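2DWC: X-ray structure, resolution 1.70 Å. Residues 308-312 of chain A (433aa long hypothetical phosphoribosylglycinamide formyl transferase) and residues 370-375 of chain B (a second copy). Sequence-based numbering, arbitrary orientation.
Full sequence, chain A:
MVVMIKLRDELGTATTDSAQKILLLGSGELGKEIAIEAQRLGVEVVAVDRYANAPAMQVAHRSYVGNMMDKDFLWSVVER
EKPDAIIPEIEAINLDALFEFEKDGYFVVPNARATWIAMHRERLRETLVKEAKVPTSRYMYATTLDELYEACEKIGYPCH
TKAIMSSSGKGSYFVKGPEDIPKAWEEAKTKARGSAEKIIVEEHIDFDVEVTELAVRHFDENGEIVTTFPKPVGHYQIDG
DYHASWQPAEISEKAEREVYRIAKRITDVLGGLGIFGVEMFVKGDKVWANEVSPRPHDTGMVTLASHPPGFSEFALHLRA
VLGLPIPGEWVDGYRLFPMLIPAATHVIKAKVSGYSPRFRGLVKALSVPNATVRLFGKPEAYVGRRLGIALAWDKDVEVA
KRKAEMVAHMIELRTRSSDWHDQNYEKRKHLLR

Chain A (308-312) PPGFS
Chain B (370-375) NATVRL

No direct hydrogen bond joins these two stretches; the one polar link between them runs through a single water. That water donates to Gly A310 O at 2.7 Å and accepts from Thr B372 OG1 at 2.8 Å, so the threonine hydroxyl spends its proton on the bridge.

The example illustrates how a tight turn can present a bare backbone to a neighbouring strand. Chain A forms a type II beta turn from Pro A308 to Phe A311, closed by a weak hydrogen bond from Phe A311 N to Pro A308 O (3.0 Å). Pro A309 (phi/psi -58/139) and Gly A310 (80/9) occupy its corner; both prolines are C-gamma endo. Phe A311 follows at -135/20, and Ser A312 (-66/174, chi1 p) caps the helix that begins next.

Chain B enters from Asn B370 (62/36) into an extended strand, Ala B371 to Leu B375. In register, Gly A310 CA lies 6.6 Å from Thr B372 CA. Glycine is called for twice over: an ideal CB on Gly A310 would be jammed against Pro A309 O and would sit 3.1 Å from Thr B372 CG2 and 3.3 Å from Arg B374 NH2.

Thr B372 (-162/-177, chi1 t) points toward the turn, its CG2 3.9 Å from Pro A309 O. The CA-to-CB bond of Arg B374 (-127/129) runs sideways to the turn, but the end of the side chain comes nearer, with chi1 at -96° between wells, then p, t and 82°. Arg B374 NH1 donates to Val B373 O at 3.0 Å, and Arg B374 NH2 lies 3.4 Å from Gly A310 CA; both nitrogens are also hydrogen-bonded elsewhere in the structure.

Phe A311 (chi1 m, chi2 108°) likewise starts sideways and ends nearer: CE1 comes 3.3 Å from Ala B371 O, which meets the ring edge near its plane, and lies 4.1 Å from Thr B372 CB. Together the stretches bury 208 Å².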

# COMPACT_ATOMS: atom_id res chain seq x y z
N PRO A 308 -3.00 6.01 -9.03
CA PRO A 308 -3.30 4.58 -8.96
C PRO A 308 -2.29 3.82 -8.10
O PRO A 308 -1.25 4.36 -7.73
CB PRO A 308 -3.36 4.15 -10.44
CG PRO A 308 -2.47 5.14 -11.16
CD PRO A 308 -2.72 6.45 -10.42
N PRO A 309 -2.60 2.58 -7.75
CA PRO A 309 -1.66 1.82 -6.91
C PRO A 309 -0.28 1.66 -7.51
O PRO A 309 -0.15 1.45 -8.71
CB PRO A 309 -2.36 0.46 -6.71
CG PRO A 309 -3.30 0.36 -7.92
CD PRO A 309 -3.79 1.78 -8.12
N GLY A 310 0.74 1.79 -6.68
CA GLY A 310 2.09 1.65 -7.18
C GLY A 310 2.54 2.93 -7.87
O GLY A 310 3.62 2.93 -8.46
N PHE A 311 1.75 4.01 -7.75
CA PHE A 311 2.14 5.27 -8.40
C PHE A 311 2.02 6.53 -7.57
O PHE A 311 1.95 7.64 -8.10
CB PHE A 311 1.37 5.41 -9.74
CG PHE A 311 1.87 4.49 -10.81
CD1 PHE A 311 1.12 3.38 -11.22
CD2 PHE A 311 3.13 4.73 -11.42
CE1 PHE A 311 1.61 2.51 -12.23
CE2 PHE A 311 3.61 3.88 -12.41
CZ PHE A 311 2.88 2.77 -12.83
N SER A 312 1.98 6.39 -6.24
CA SER A 312 1.97 7.58 -5.40
C SER A 312 3.32 8.26 -5.59
O SER A 312 4.22 7.71 -6.23
CB SER A 312 1.88 7.19 -3.91
OG SER A 312 3.10 6.57 -3.57
N ASN B 370 -1.08 2.13 -16.83
CA ASN B 370 -2.20 1.60 -16.04
C ASN B 370 -1.96 0.16 -15.60
O ASN B 370 -2.87 -0.66 -15.60
CB ASN B 370 -3.51 1.64 -16.85
CG ASN B 370 -3.83 3.05 -17.35
OD1 ASN B 370 -3.47 4.05 -16.73
ND2 ASN B 370 -4.55 3.14 -18.47
N ALA B 371 -0.71 -0.15 -15.28
CA ALA B 371 -0.40 -1.47 -14.75
C ALA B 371 0.86 -1.33 -13.92
O ALA B 371 1.56 -0.32 -13.96
CB ALA B 371 -0.13 -2.44 -15.87
N THR B 372 1.13 -2.35 -13.11
CA THR B 372 2.38 -2.37 -12.37
C THR B 372 2.59 -3.80 -11.92
O THR B 372 1.82 -4.68 -12.31
CB THR B 372 2.42 -1.39 -11.15
OG1 THR B 372 3.78 -1.32 -10.68
CG2 THR B 372 1.49 -1.84 -10.02
N VAL B 373 3.66 -4.07 -11.17
CA VAL B 373 3.84 -5.43 -10.68
C VAL B 373 4.12 -5.39 -9.18
O VAL B 373 4.52 -4.35 -8.62
CB VAL B 373 5.06 -6.17 -11.36
CG1 VAL B 373 4.85 -6.27 -12.90
CG2 VAL B 373 6.33 -5.43 -11.03
N ARG B 374 3.88 -6.52 -8.53
CA ARG B 374 4.24 -6.67 -7.10
C ARG B 374 5.06 -7.95 -7.09
O ARG B 374 4.62 -8.98 -7.67
CB ARG B 374 3.01 -6.79 -6.18
CG ARG B 374 2.62 -5.44 -5.55
CD ARG B 374 1.72 -4.60 -6.40
NE ARG B 374 1.49 -3.29 -5.77
CZ ARG B 374 2.35 -2.26 -5.87
NH1 ARG B 374 3.48 -2.41 -6.58
NH2 ARG B 374 2.12 -1.11 -5.25
N LEU B 375 6.25 -7.89 -6.47
CA LEU B 375 7.16 -9.04 -6.44
C LEU B 375 7.19 -9.34 -4.94
O LEU B 375 7.51 -8.46 -4.13
CB LEU B 375 8.52 -8.60 -6.99
CG LEU B 375 8.45 -8.13 -8.47
CD1 LEU B 375 9.85 -7.63 -8.94
CD2 LEU B 375 8.03 -9.33 -9.38
O HOH W 1 4.90 0.56 -9.00